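Trichothecene 3-O-acetyltransferase (Gibberella zeae, PDB 2RKV) catalyses transfer of an acetyl group from acetyl-coenzyme A to the 3-hydroxyl of trichothecene mycotoxins such as deoxynivalenol and T-2 toxin. Local coordinates at residues A[86-90]-A[113-117]; A[274-278]-A[319-323]. All coordinates share one frame; numbering follows the deposited sequence. Where two conformers were deposited one is given.

Contact 1. Residues A[86-90]-A[113-117]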
ATOM      1  N   VAL A  86      14.397  18.471  -2.549  1.00 11.99           N
ATOM      2  CA  VAL A  86      15.729  17.964  -2.254  1.00 12.32           C
ATOM      3  C   VAL A  86      16.085  18.401  -0.838  1.00 12.36           C
ATOM      4  O   VAL A  86      16.001  19.594  -0.516  1.00 12.79           O
ATOM      5  CB  VAL A  86      16.775  18.475  -3.277  1.00 12.75           C
ATOM      6  CG1 VAL A  86      18.164  17.914  -2.966  1.00 12.72           C
ATOM      7  CG2 VAL A  86      16.344  18.112  -4.708  1.00 13.99           C
ATOM      8  N   LYS A  87      16.427  17.423  -0.001  1.00 12.07           N
ATOM      9  CA  LYS A  87      16.787  17.642   1.397  0.50 12.22           C
ATOM     10  C   LYS A  87      18.181  17.095   1.677  1.00 11.95           C
ATOM     11  O   LYS A  87      18.430  15.906   1.461  1.00 11.57           O
ATOM     12  CB  LYS A  87      15.806  16.905   2.306  0.50 12.22           C
ATOM     13  CG  LYS A  87      14.784  17.757   3.018  0.50 13.85           C
ATOM     14  CD  LYS A  87      14.580  17.167   4.397  0.50 13.63           C
ATOM     15  CE  LYS A  87      13.278  17.584   5.038  0.50 13.79           C
ATOM     16  NZ  LYS A  87      13.233  16.985   6.388  0.50 10.50           N
ATOM     17  N   ASP A  88      19.080  17.948   2.169  1.00 11.88           N
ATOM     18  CA  ASP A  88      20.426  17.495   2.533  1.00 11.32           C
ATOM     19  C   ASP A  88      20.523  17.198   4.028  1.00 11.56           C
ATOM     20  O   ASP A  88      20.585  18.121   4.847  1.00 11.48           O
ATOM     21  CB  ASP A  88      21.504  18.515   2.122  1.00 10.91           C
ATOM     22  CG  ASP A  88      22.920  18.045   2.473  1.00 10.92           C
ATOM     23  OD1 ASP A  88      23.108  16.843   2.810  1.00  9.81           O
ATOM     24  OD2 ASP A  88      23.858  18.872   2.392  1.00 11.70           O
ATOM     25  N   LEU A  89      20.571  15.911   4.367  1.00 11.42           N
ATOM     26  CA  LEU A  89      20.564  15.464   5.765  1.00 11.78           C
ATOM     27  C   LEU A  89      21.916  14.918   6.213  1.00 11.80           C
ATOM     28  O   LEU A  89      22.026  14.343   7.295  1.00 11.93           O
ATOM     29  CB  LEU A  89      19.475  14.399   5.984  1.00 12.07           C
ATOM     30  CG  LEU A  89      18.044  14.765   5.582  1.00 13.09           C
ATOM     31  CD1 LEU A  89      17.133  13.519   5.602  1.00 14.28           C
ATOM     32  CD2 LEU A  89      17.492  15.863   6.451  1.00 14.97           C
ATOM     33  N   ARG A  90      22.944  15.107   5.384  1.00 11.63           N
ATOM     34  CA  ARG A  90      24.277  14.563   5.667  1.00 11.40           C
ATOM     35  C   ARG A  90      24.842  15.036   7.001  1.00 11.67           C
ATOM     36  O   ARG A  90      25.558  14.284   7.675  1.00 12.13           O
ATOM     37  CB  ARG A  90      25.267  14.894   4.549  1.00 11.30           C
ATOM     38  CG  ARG A  90      25.016  14.134   3.250  1.00 11.43           C
ATOM     39  CD  ARG A  90      25.912  14.635   2.140  1.00 11.42           C
ATOM     40  NE  ARG A  90      25.552  15.998   1.758  1.00 11.58           N
ATOM     41  CZ  ARG A  90      26.253  16.761   0.928  1.00 13.41           C
ATOM     42  NH1 ARG A  90      27.372  16.303   0.378  1.00 12.95           N
ATOM     43  NH2 ARG A  90      25.829  17.987   0.655  1.00 13.54           N
ATOM     44  N   GLU A 113       8.478   9.844   8.178  1.00 12.80           N
ATOM     45  CA  GLU A 113       7.807  10.566   7.084  1.00 12.64           C
ATOM     46  C   GLU A 113       7.986  12.079   7.216  1.00 12.89           C
ATOM     47  O   GLU A 113       7.979  12.789   6.223  1.00 12.14           O
ATOM     48  CB  GLU A 113       6.314  10.239   7.000  1.00 12.79           C
ATOM     49  CG  GLU A 113       5.509  10.702   8.221  1.00 12.95           C
ATOM     50  CD  GLU A 113       4.010  10.684   8.008  1.00 13.86           C
ATOM     51  OE1 GLU A 113       3.551  10.363   6.881  1.00 12.95           O
ATOM     52  OE2 GLU A 113       3.275  10.990   8.981  1.00 15.75           O
ATOM     53  N   ASN A 114       8.137  12.566   8.446  1.00 13.12           N
ATOM     54  CA  ASN A 114       8.297  14.005   8.660  1.00 14.10           C
ATOM     55  C   ASN A 114       9.649  14.527   8.181  1.00 13.96           C
ATOM     56  O   ASN A 114       9.791  15.719   7.878  1.00 14.92           O
ATOM     57  CB  ASN A 114       8.043  14.348  10.131  1.00 14.20           C
ATOM     58  CG  ASN A 114       6.652  13.946  10.583  1.00 15.41           C
ATOM     59  OD1 ASN A 114       6.495  13.190  11.543  1.00 19.72           O
ATOM     60  ND2 ASN A 114       5.637  14.418   9.877  1.00 15.07           N
ATOM     61  N   ILE A 115      10.622  13.620   8.072  1.00 13.42           N
ATOM     62  CA  ILE A 115      11.990  13.959   7.701  1.00 13.02           C
ATOM     63  C   ILE A 115      12.285  13.601   6.236  1.00 12.84           C
ATOM     64  O   ILE A 115      12.939  14.377   5.526  1.00 12.83           O
ATOM     65  CB  ILE A 115      12.998  13.264   8.649  1.00 13.51           C
ATOM     66  CG1 ILE A 115      12.726  13.689  10.100  1.00 14.11           C
ATOM     67  CG2 ILE A 115      14.457  13.568   8.252  1.00 12.89           C
ATOM     68  CD1 ILE A 115      13.559  12.938  11.121  1.00 17.32           C
ATOM     69  N   ILE A 116      11.808  12.437   5.784  1.00 11.59           N
ATOM     70  CA  ILE A 116      12.206  11.931   4.460  1.00 11.25           C
ATOM     71  C   ILE A 116      11.086  11.852   3.394  1.00 11.21           C
ATOM     72  O   ILE A 116      11.357  11.476   2.249  1.00 11.36           O
ATOM     73  CB  ILE A 116      13.025  10.590   4.562  1.00 10.83           C
ATOM     74  CG1 ILE A 116      12.275   9.506   5.354  1.00 11.10           C
ATOM     75  CG2 ILE A 116      14.397  10.839   5.228  1.00 11.26           C
ATOM     76  CD1 ILE A 116      11.004   8.992   4.716  1.00 12.51           C
ATOM     77  N   ALA A 117       9.865  12.235   3.762  1.00 11.15           N
ATOM     78  CA  ALA A 117       8.738  12.283   2.818  1.00 11.20           C
ATOM     79  C   ALA A 117       8.294  13.727   2.546  1.00 11.53           C
ATOM     80  O   ALA A 117       8.394  14.579   3.435  1.00 11.59           O
ATOM     81  CB  ALA A 117       7.562  11.447   3.328  1.00 11.69           C
TER

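Contact 2. Residues A[274-278]-A[319-323]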
ATOM      1  N   SER A 274      -4.017 -13.279  16.693  1.00 15.68           N
ATOM      2  CA  SER A 274      -5.163 -13.829  17.413  1.00 16.14           C
ATOM      3  C   SER A 274      -4.701 -14.529  18.683  1.00 16.47           C
ATOM      4  O   SER A 274      -5.285 -14.321  19.748  1.00 16.52           O
ATOM      5  CB  SER A 274      -5.989 -14.757  16.520  1.00 16.15           C
ATOM      6  OG  SER A 274      -6.532 -14.029  15.427  1.00 16.09           O
ATOM      7  N   ARG A 275      -3.634 -15.318  18.568  1.00 16.64           N
ATOM      8  CA  ARG A 275      -3.021 -15.992  19.719  1.00 17.42           C
ATOM      9  C   ARG A 275      -2.650 -15.014  20.846  1.00 17.75           C
ATOM     10  O   ARG A 275      -3.070 -15.211  21.988  1.00 17.97           O
ATOM     11  CB  ARG A 275      -1.797 -16.807  19.290  1.00 17.04           C
ATOM     12  CG  ARG A 275      -1.064 -17.501  20.451  1.00 17.31           C
ATOM     13  CD  ARG A 275       0.016 -18.472  19.963  1.00 17.59           C
ATOM     14  NE  ARG A 275       1.101 -17.792  19.249  1.00 18.46           N
ATOM     15  CZ  ARG A 275       1.233 -17.765  17.923  1.00 18.35           C
ATOM     16  NH1 ARG A 275       2.254 -17.112  17.369  1.00 17.68           N
ATOM     17  NH2 ARG A 275       0.346 -18.378  17.144  1.00 18.30           N
ATOM     18  N   VAL A 276      -1.880 -13.965  20.539  1.00 17.58           N
ATOM     19  CA  VAL A 276      -1.487 -13.014  21.598  1.00 18.02           C
ATOM     20  C   VAL A 276      -2.687 -12.238  22.150  1.00 18.12           C
ATOM     21  O   VAL A 276      -2.708 -11.879  23.331  1.00 18.35           O
ATOM     22  CB  VAL A 276      -0.326 -12.048  21.200  1.00 18.29           C
ATOM     23  CG1 VAL A 276       0.891 -12.830  20.705  1.00 18.14           C
ATOM     24  CG2 VAL A 276      -0.785 -11.035  20.169  1.00 18.52           C
ATOM     25  N   ARG A 277      -3.686 -12.001  21.302  1.00 18.01           N
ATOM     26  CA  ARG A 277      -4.885 -11.281  21.717  1.00 17.94           C
ATOM     27  C   ARG A 277      -5.732 -12.073  22.722  1.00 18.25           C
ATOM     28  O   ARG A 277      -6.501 -11.481  23.475  1.00 18.29           O
ATOM     29  CB  ARG A 277      -5.713 -10.835  20.510  1.00 18.06           C
ATOM     30  CG  ARG A 277      -5.094  -9.620  19.830  1.00 17.59           C
ATOM     31  CD  ARG A 277      -5.649  -9.340  18.453  1.00 18.20           C
ATOM     32  NE  ARG A 277      -5.105  -8.073  17.962  1.00 16.95           N
ATOM     33  CZ  ARG A 277      -5.353  -7.546  16.767  1.00 17.10           C
ATOM     34  NH1 ARG A 277      -6.129  -8.177  15.891  1.00 15.61           N
ATOM     35  NH2 ARG A 277      -4.806  -6.378  16.451  1.00 15.90           N
ATOM     36  N   LEU A 278      -5.576 -13.397  22.722  1.00 18.80           N
ATOM     37  CA  LEU A 278      -6.239 -14.262  23.704  1.00 19.73           C
ATOM     38  C   LEU A 278      -5.874 -13.886  25.135  1.00 20.66           C
ATOM     39  O   LEU A 278      -6.621 -14.186  26.073  1.00 20.97           O
ATOM     40  CB  LEU A 278      -5.881 -15.730  23.465  1.00 19.40           C
ATOM     41  CG  LEU A 278      -6.583 -16.451  22.315  1.00 19.37           C
ATOM     42  CD1 LEU A 278      -5.872 -17.767  22.036  1.00 18.42           C
ATOM     43  CD2 LEU A 278      -8.064 -16.681  22.620  1.00 19.97           C
ATOM     44  N   ILE A 319     -11.376 -15.175  17.382  1.00 15.97           N
ATOM     45  CA  ILE A 319      -9.997 -15.175  17.864  1.00 16.41           C
ATOM     46  C   ILE A 319      -9.508 -16.586  18.234  1.00 16.01           C
ATOM     47  O   ILE A 319      -8.436 -17.002  17.818  1.00 15.45           O
ATOM     48  CB  ILE A 319      -9.855 -14.173  19.039  1.00 16.96           C
ATOM     49  CG1 ILE A 319     -10.085 -12.743  18.518  1.00 17.29           C
ATOM     50  CG2 ILE A 319      -8.519 -14.321  19.752  1.00 17.89           C
ATOM     51  CD1 ILE A 319      -8.914 -12.162  17.741  1.00 18.81           C
ATOM     52  N   GLY A 320     -10.314 -17.323  18.996  1.00 16.32           N
ATOM     53  CA  GLY A 320      -9.942 -18.681  19.404  1.00 16.21           C
ATOM     54  C   GLY A 320      -9.812 -19.656  18.247  1.00 16.10           C
ATOM     55  O   GLY A 320      -8.860 -20.446  18.201  1.00 17.12           O
ATOM     56  N   GLU A 321     -10.764 -19.610  17.313  1.00 15.71           N
ATOM     57  CA  GLU A 321     -10.747 -20.523  16.165  1.00 15.42           C
ATOM     58  C   GLU A 321      -9.517 -20.259  15.295  1.00 14.98           C
ATOM     59  O   GLU A 321      -8.821 -21.190  14.898  1.00 14.87           O
ATOM     60  CB  GLU A 321     -12.021 -20.393  15.335  1.00 15.65           C
ATOM     61  CG  GLU A 321     -12.180 -21.480  14.273  1.00 17.54           C
ATOM     62  N   ILE A 322      -9.248 -18.987  15.020  1.00 14.58           N
ATOM     63  CA  ILE A 322      -8.084 -18.624  14.204  1.00 14.21           C
ATOM     64  C   ILE A 322      -6.767 -19.015  14.875  1.00 14.33           C
ATOM     65  O   ILE A 322      -5.876 -19.555  14.228  1.00 14.21           O
ATOM     66  CB  ILE A 322      -8.104 -17.121  13.797  1.00 13.96           C
ATOM     67  CG1 ILE A 322      -9.318 -16.824  12.918  1.00 13.54           C
ATOM     68  CG2 ILE A 322      -6.800 -16.710  13.091  1.00 12.84           C
ATOM     69  CD1 ILE A 322      -9.361 -17.611  11.595  1.00 12.94           C
ATOM     70  N   ALA A 323      -6.659 -18.767  16.181  1.00 14.82           N
ATOM     71  CA  ALA A 323      -5.455 -19.100  16.935  1.00 15.34           C
ATOM     72  C   ALA A 323      -5.202 -20.613  16.939  1.00 15.76           C
ATOM     73  O   ALA A 323      -4.064 -21.068  16.795  1.00 15.83           O
ATOM     74  CB  ALA A 323      -5.579 -18.582  18.372  1.00 15.28           C
TER
HETATM   75  O   HOH W   1      -1.624 -20.357  17.682  1.00 24.57           O

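Contact 1. Residues A[86-90]-A[113-117]
Lys87 and Ile115 share the one polar bond between segments 86-90 and 113-117. In the conformer described, the ammonium nitrogen Lys87 NZ donates to Ile115 O at 2.8 Å; as Lys87 was modelled in two positions, the bond is probably not permanent. NZ lies in the carbonyl plane, on a lone pair, with a C=O...N angle of 118°. This approach from the flank brings CD and CE alongside the oxygen as well. A long chain with a charged end suits this partly exposed place. Leu89, an apolar side chain in a buried position, has its CD1 3.8 Å from Ile115 CG2 and equally 3.8 Å from Ile116 CG2, so one leucine methyl serves two branched neighbours. With chi1 of Ile115 at -58°, CG1 sits beside the backbone N and CG2 is the branch that meets the leucine. Strand 83-88 is an outermost strand of the five-stranded mixed sheet, and Lys87 and Leu89 make backbone bonds to strand 137-144. Ile116 O in turn accepts from Asn142 and Thr151, tying helix 113-116 to the same sheet. Farther out, the short carboxylate of Asp88 reaches the N-H two residues on in an Asx turn, its OD1 taking Arg90 N at 3.1 Å. Arg90 NE reaches that oxygen from the opposite face at 2.8 Å, while Arg90 NH2 completes a side-on salt bridge through Asp88 OD2; Arg90 NH1 bonds to Ser32.

Contact 2. Residues A[274-278]-A[319-323]
A single water joins Arg275 to Ala323, donating to the carbonyl oxygen Ala323 O at 2.7 Å and accepting from Arg275 NH2 at 2.8 Å. The water sits at the edge of the guanidinium and in its plane, where an N-H points. Arg275 starts out extended (chi1 178°) and bends at chi3 (64°), which turns the guanidinium to the water; its NE makes a salt bridge to Asp440, a second anchor. Beside the water, two small residues let the backbones come close. Ala323 CB lies 3.8 Å from Arg275 N and the same distance from Leu278 CD1; a bare methyl suits a place where Arg275 CA and Ala323 CA are 4.8 Å apart. Ser274 is similarly compact. Its OG bonds to Trp270 O within its own helix and so can sit 3.6 Å from Ile322 CG2 without losing its polar partner. Ile319 brings both ends of its branched chain into the seam: CD1 meets the serine hydroxyl, and CG2 presses against the backbone at 3.2 Å from Ser274 O. Leu278, farther along the chain from Ser274, slides past Ile319 in the opposite direction, with its CD2 3.7 Å from Ile319 CG2. Helix 319-324 follows directly on strand 310-318, so this contact joins the end of an outermost strand of the seven-stranded sheet to helix 261-277. The segments thus meet mainly through apolar contacts, and the water supplies a polar link, serving Ala323 O and an N-H of Arg275.

How the contacts relate
Contact 1 and contact 2 lie in different parts of the two-domain fold of BAHD enzymes, with centres 40 Å apart and nearest atoms about 21 Å apart. They come in series along the chain, 86-90 with 113-117 closing before 274-278 with 319-323 opens. The first belongs to the N-terminal domain and its five-stranded mixed sheet, which includes strand 83-88. Contact 2 pairs helices 261-277 and 319-324, the second running on from edge strand 310-318 of the seven-stranded sheet. Neither shares a strand or helix with the other. The Asn114 side chain of contact 1 is about 14 Å from the bound T-2 toxin and the Arg277 side chain of contact 2 about 13 Å, and neither residue lines its pocket.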